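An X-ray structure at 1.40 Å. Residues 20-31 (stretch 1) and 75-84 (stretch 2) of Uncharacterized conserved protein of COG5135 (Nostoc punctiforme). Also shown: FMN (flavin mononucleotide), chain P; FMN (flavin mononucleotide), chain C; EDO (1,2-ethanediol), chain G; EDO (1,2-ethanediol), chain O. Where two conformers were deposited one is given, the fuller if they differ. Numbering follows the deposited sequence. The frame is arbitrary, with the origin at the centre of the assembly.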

# COMPACT_ATOMS: atom_id res chain seq x y z
N SER A 20 -12.13 -0.92 17.25
CA SER A 20 -12.68 0.45 17.50
C SER A 20 -12.43 1.34 16.28
O SER A 20 -13.00 2.43 16.19
CB SER A 20 -12.07 1.09 18.73
OG SER A 20 -10.68 1.28 18.63
N LEU A 21 -11.53 0.92 15.38
CA LEU A 21 -11.17 1.71 14.19
C LEU A 21 -11.75 1.08 12.95
O LEU A 21 -11.30 0.00 12.53
CB LEU A 21 -9.68 1.83 14.07
CG LEU A 21 -8.89 2.28 15.28
CD1 LEU A 21 -7.39 2.20 14.96
CD2 LEU A 21 -9.28 3.70 15.75
N VAL A 22 -12.74 1.74 12.33
CA VAL A 22 -13.36 1.18 11.13
C VAL A 22 -12.30 0.87 10.05
O VAL A 22 -12.35 -0.14 9.32
CB VAL A 22 -14.42 2.13 10.52
CG1 VAL A 22 -14.93 1.60 9.15
CG2 VAL A 22 -15.58 2.30 11.50
N TYR A 23 -11.33 1.77 9.98
CA TYR A 23 -10.30 1.72 8.98
C TYR A 23 -9.18 0.70 9.19
O TYR A 23 -8.26 0.54 8.39
CB TYR A 23 -9.70 3.12 8.77
CG TYR A 23 -9.33 3.87 10.03
CD1 TYR A 23 -8.07 3.73 10.57
CD2 TYR A 23 -10.21 4.76 10.63
CE1 TYR A 23 -7.71 4.42 11.67
CE2 TYR A 23 -9.83 5.52 11.69
CZ TYR A 23 -8.60 5.35 12.24
OH TYR A 23 -8.23 6.12 13.35
N ALA A 24 -9.23 -0.02 10.30
CA ALA A 24 -8.28 -1.11 10.51
C ALA A 24 -8.60 -2.28 9.58
O ALA A 24 -7.80 -3.18 9.47
CB ALA A 24 -8.32 -1.57 11.94
N ARG A 25 -9.76 -2.26 8.92
CA ARG A 25 -10.09 -3.26 7.90
C ARG A 25 -9.73 -2.77 6.49
O ARG A 25 -10.04 -3.45 5.51
CB ARG A 25 -11.51 -3.70 8.01
CG ARG A 25 -11.69 -4.50 9.35
CD ARG A 25 -13.10 -4.82 9.65
NE ARG A 25 -13.59 -5.75 8.65
CZ ARG A 25 -13.66 -7.08 8.78
NH1 ARG A 25 -13.29 -7.69 9.90
NH2 ARG A 25 -14.13 -7.81 7.76
N TYR A 26 -8.99 -1.68 6.38
CA TYR A 26 -8.54 -1.19 5.10
C TYR A 26 -7.08 -1.58 4.91
O TYR A 26 -6.26 -1.47 5.84
CB TYR A 26 -8.65 0.33 5.01
CG TYR A 26 -10.00 0.92 5.21
CD1 TYR A 26 -11.14 0.17 5.15
CD2 TYR A 26 -10.11 2.27 5.50
CE1 TYR A 26 -12.39 0.77 5.40
CE2 TYR A 26 -11.30 2.85 5.73
CZ TYR A 26 -12.43 2.12 5.67
OH TYR A 26 -13.68 2.73 5.92
N LEU A 27 -6.73 -2.08 3.74
CA LEU A 27 -5.38 -2.54 3.49
C LEU A 27 -4.98 -2.16 2.07
O LEU A 27 -5.84 -1.80 1.23
CB LEU A 27 -5.24 -4.04 3.76
CG LEU A 27 -6.16 -4.99 3.00
CD1 LEU A 27 -5.70 -5.10 1.52
CD2 LEU A 27 -6.19 -6.42 3.69
N GLN A 28 -3.71 -2.23 1.75
CA GLN A 28 -3.20 -1.80 0.45
C GLN A 28 -2.76 -2.98 -0.40
O GLN A 28 -1.90 -3.78 0.05
CB GLN A 28 -2.07 -0.78 0.62
CG GLN A 28 -2.55 0.56 1.17
CD GLN A 28 -3.01 0.55 2.58
OE1 GLN A 28 -2.38 -0.09 3.45
NE2 GLN A 28 -4.15 1.23 2.86
N LEU A 29 -3.31 -3.06 -1.61
CA LEU A 29 -2.98 -4.18 -2.49
C LEU A 29 -2.11 -3.68 -3.61
O LEU A 29 -2.50 -2.81 -4.43
CB LEU A 29 -4.26 -4.73 -3.12
CG LEU A 29 -4.05 -5.77 -4.25
CD1 LEU A 29 -3.81 -7.07 -3.57
CD2 LEU A 29 -5.24 -5.80 -5.23
N ALA A 30 -0.90 -4.26 -3.71
CA ALA A 30 0.02 -3.94 -4.78
C ALA A 30 -0.02 -5.02 -5.85
O ALA A 30 0.06 -6.20 -5.56
CB ALA A 30 1.49 -3.84 -4.22
N THR A 31 -0.08 -4.57 -7.09
CA THR A 31 -0.02 -5.42 -8.25
C THR A 31 1.06 -4.87 -9.20
O THR A 31 1.69 -3.84 -8.90
CB THR A 31 -1.38 -5.39 -9.02
OG1 THR A 31 -1.76 -4.01 -9.29
CG2 THR A 31 -2.48 -6.11 -8.27
N ALA A 75 0.02 -10.83 -6.16
CA ALA A 75 -0.10 -9.51 -5.50
C ALA A 75 0.56 -9.57 -4.12
O ALA A 75 0.80 -10.66 -3.59
CB ALA A 75 -1.53 -9.09 -5.38
N GLU A 76 0.83 -8.39 -3.55
CA GLU A 76 1.27 -8.34 -2.19
C GLU A 76 0.46 -7.27 -1.46
O GLU A 76 0.39 -6.11 -1.91
CB GLU A 76 2.75 -7.97 -2.08
CG GLU A 76 3.26 -8.07 -0.64
CD GLU A 76 4.78 -8.14 -0.56
OE1 GLU A 76 5.39 -9.12 -1.11
OE2 GLU A 76 5.42 -7.24 0.02
N ILE A 77 -0.21 -7.69 -0.39
CA ILE A 77 -0.89 -6.72 0.42
C ILE A 77 0.02 -6.26 1.56
O ILE A 77 0.90 -6.98 2.03
CB ILE A 77 -2.24 -7.21 0.92
CG1 ILE A 77 -2.05 -8.48 1.76
CG2 ILE A 77 -3.23 -7.36 -0.27
CD1 ILE A 77 -3.30 -8.88 2.56
N CYS A 78 -0.17 -5.01 1.97
CA CYS A 78 0.42 -4.48 3.17
C CYS A 78 -0.73 -3.99 3.99
O CYS A 78 -1.57 -3.22 3.53
CB CYS A 78 1.40 -3.38 2.87
SG CYS A 78 2.23 -2.78 4.34
N TRP A 79 -0.77 -4.44 5.24
CA TRP A 79 -1.90 -4.19 6.15
C TRP A 79 -1.35 -3.70 7.48
O TRP A 79 -0.65 -4.45 8.19
CB TRP A 79 -2.66 -5.46 6.32
CG TRP A 79 -4.03 -5.36 6.97
CD1 TRP A 79 -4.68 -4.26 7.46
CD2 TRP A 79 -4.94 -6.46 7.08
NE1 TRP A 79 -5.97 -4.62 7.85
CE2 TRP A 79 -6.15 -5.95 7.60
CE3 TRP A 79 -4.89 -7.80 6.70
CZ2 TRP A 79 -7.28 -6.76 7.80
CZ3 TRP A 79 -5.96 -8.62 6.97
CH2 TRP A 79 -7.13 -8.08 7.49
N TYR A 80 -1.62 -2.45 7.81
CA TYR A 80 -1.14 -1.83 9.01
C TYR A 80 -2.29 -1.62 9.99
O TYR A 80 -3.38 -1.10 9.62
CB TYR A 80 -0.41 -0.48 8.73
CG TYR A 80 0.09 0.17 9.97
CD1 TYR A 80 1.11 -0.44 10.70
CD2 TYR A 80 -0.47 1.33 10.50
CE1 TYR A 80 1.55 0.07 11.90
CE2 TYR A 80 -0.02 1.86 11.71
CZ TYR A 80 1.02 1.24 12.41
OH TYR A 80 1.46 1.73 13.60
N PHE A 81 -2.06 -2.01 11.24
CA PHE A 81 -3.05 -1.95 12.32
C PHE A 81 -2.62 -0.88 13.30
O PHE A 81 -1.68 -1.04 14.04
CB PHE A 81 -3.11 -3.31 13.02
CG PHE A 81 -3.84 -4.35 12.23
CD1 PHE A 81 -5.19 -4.50 12.33
CD2 PHE A 81 -3.15 -5.17 11.35
CE1 PHE A 81 -5.88 -5.50 11.59
CE2 PHE A 81 -3.80 -6.13 10.59
CZ PHE A 81 -5.16 -6.32 10.73
N PRO A 82 -3.31 0.28 13.26
CA PRO A 82 -2.79 1.42 13.99
C PRO A 82 -2.83 1.40 15.49
O PRO A 82 -1.97 2.01 16.13
CB PRO A 82 -3.59 2.60 13.42
CG PRO A 82 -4.16 2.18 12.23
CD PRO A 82 -4.43 0.66 12.39
N ASN A 83 -3.76 0.66 16.08
CA ASN A 83 -3.87 0.65 17.54
C ASN A 83 -2.80 -0.25 18.17
O ASN A 83 -2.38 -0.05 19.28
CB ASN A 83 -5.21 0.06 17.97
CG ASN A 83 -6.22 1.09 18.32
OD1 ASN A 83 -5.97 2.28 18.27
ND2 ASN A 83 -7.41 0.60 18.70
N THR A 84 -2.42 -1.30 17.47
CA THR A 84 -1.42 -2.22 17.96
C THR A 84 -0.06 -2.08 17.30
O THR A 84 0.87 -2.76 17.72
CB THR A 84 -1.92 -3.66 17.78
OG1 THR A 84 -2.32 -3.86 16.44
CG2 THR A 84 -3.15 -3.92 18.72
N1 FMN P . 11.03 0.69 6.90
C2 FMN P . 11.88 1.63 6.33
O2 FMN P . 12.83 1.27 5.62
N3 FMN P . 11.64 2.96 6.50
C4 FMN P . 10.63 3.48 7.28
O4 FMN P . 10.37 4.69 7.31
C4A FMN P . 9.77 2.55 7.86
N5 FMN P . 8.73 3.01 8.67
C5A FMN P . 7.78 2.07 9.08
C6 FMN P . 6.66 2.50 9.77
C7 FMN P . 5.69 1.59 10.23
C7M FMN P . 4.41 2.11 10.86
C8 FMN P . 5.87 0.24 10.00
C8M FMN P . 4.73 -0.75 10.28
C9 FMN P . 7.00 -0.20 9.35
C9A FMN P . 7.98 0.70 8.88
N10 FMN P . 9.15 0.25 8.23
C10 FMN P . 10.00 1.18 7.64
C1' FMN P . 9.48 -1.20 8.07
C2' FMN P . 9.03 -1.65 6.70
O2' FMN P . 7.57 -1.72 6.61
C3' FMN P . 9.66 -3.00 6.31
O3' FMN P . 9.38 -3.98 7.33
C4' FMN P . 11.16 -2.82 6.21
O4' FMN P . 11.56 -1.60 5.59
C5' FMN P . 11.68 -3.96 5.36
O5' FMN P . 11.14 -3.89 4.06
P FMN P . 11.80 -4.59 2.80
O1P FMN P . 13.03 -3.80 2.42
O2P FMN P . 12.18 -5.97 3.33
O3P FMN P . 10.78 -4.63 1.73
N1 FMN C . -11.66 -0.22 -4.60
C2 FMN C . -12.08 -1.47 -4.84
O2 FMN C . -12.04 -1.97 -5.98
N3 FMN C . -12.52 -2.26 -3.80
C4 FMN C . -12.58 -1.80 -2.51
O4 FMN C . -12.85 -2.59 -1.53
C4A FMN C . -12.15 -0.51 -2.25
N5 FMN C . -12.21 0.01 -0.97
C5A FMN C . -11.57 1.26 -0.73
C6 FMN C . -11.51 1.74 0.56
C7 FMN C . -10.92 2.98 0.86
C7M FMN C . -10.65 3.35 2.30
C8 FMN C . -10.44 3.73 -0.21
C8M FMN C . -9.56 4.95 0.08
C9 FMN C . -10.51 3.25 -1.52
C9A FMN C . -11.12 2.03 -1.79
N10 FMN C . -11.23 1.54 -3.07
C10 FMN C . -11.67 0.28 -3.31
C1' FMN C . -10.88 2.41 -4.28
C2' FMN C . -9.47 2.03 -4.73
O2' FMN C . -8.48 2.46 -3.76
C3' FMN C . -9.11 2.55 -6.14
O3' FMN C . -9.35 3.94 -6.15
C4' FMN C . -10.05 1.86 -7.15
O4' FMN C . -10.27 0.47 -6.90
C5' FMN C . -9.39 1.97 -8.52
O5' FMN C . -8.13 1.32 -8.48
P FMN C . -7.47 0.77 -9.80
O1P FMN C . -8.22 -0.41 -10.31
O2P FMN C . -7.53 1.94 -10.82
O3P FMN C . -6.03 0.50 -9.50
C1 EDO G . 6.91 -11.27 2.55
O1 EDO G . 6.88 -9.84 2.42
C2 EDO G . 5.43 -11.57 2.64
O2 EDO G . 4.78 -10.84 1.62
C1 EDO O . 8.91 -11.25 -0.88
O1 EDO O . 7.51 -11.33 -1.18
C2 EDO O . 9.23 -9.77 -0.90
O2 EDO O . 7.96 -9.13 -1.09
O HOH W 1 -5.45 0.02 8.36
O HOH W 2 -3.25 -0.97 5.95

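Strands 26-31 and 75-81 run antiparallel, their directions 158° apart, and pair through two hydrogen-bonded couples. Q28 and C78 exchange both backbone bonds (Q28 N to C78 O, 3.0 Å; C78 N to Q28 O, 2.9 Å), as do A30 and E76 (A30 N to E76 O, 2.9 Å; E76 N to A30 O, 3.1 Å). Between them lies the non-hydrogen-bonded pair L29 and I77, whose CA atoms are 4.4 Å apart; the CA of I77 also approaches Q28 O at 3.1 Å in a CA-H...O contact.

Side chains of L29 and I77 share one face of the sheet. With chi1 t and chi2 p, L29 brings its CD1 across to the partner strand, 3.4 Å from I77 CG2 and 3.5 Å from A75 CB, so a single methyl touches two neighbours on that face. I77, given here in one of two deposited conformers, has chi1 p and chi2 t; its CG2 lies between the leucines, since L27 CD1 is also 3.8 Å from I77 CG2. L27 adopts p for both chi1 and chi2, and its other methyl settles over the indole: L27 CD2 is 3.7 Å from the centroid of the six-membered ring of W79, 17° off the ring normal, a CH-pi contact.

The CA-to-CB bond of W79 points sideways, but with chi1 t and chi2 near 0° the indole comes nearer to stretch 1. The ring edge thereby meets the end of the 3-10 segment, and W79 NE1 donates to A24 O at 2.8 Å, with an N-H...O angle of 161°. One ring thus offers a face to L27 and a polar edge to a backbone carbonyl. A24 adds an apolar contact, its CB 4.3 Å from F81 CD1.

E76 starts on the face shared with Q28, C78 and A30, and with chi1 and chi2 both t its end leads off from stretch 1; E76 OE1 accepts a hydrogen bond from O1 of ethanediol chain O at 3.1 Å.

Beyond the paired region, ordered water fills the widening gap: the oxygen of water 1 lies 2.9 Å from Y23 O and 2.7 Å from Y80 O, while that of water 2 accepts from Y80 N (2.9 Å) and lies 3.1 Å from Y26 O. At this end P82 meets L21 (L21 CD1 to P82 CB, 4.1 Å) and the ring edge of Y23 (Y23 CE1 to P82 CG, 4.2 Å). The CA-to-CB bond of Y26, chi1 m, points away from stretch 2; C7M of FMN chain C lies over one face of its ring, 3.4 Å from Y26 CD2.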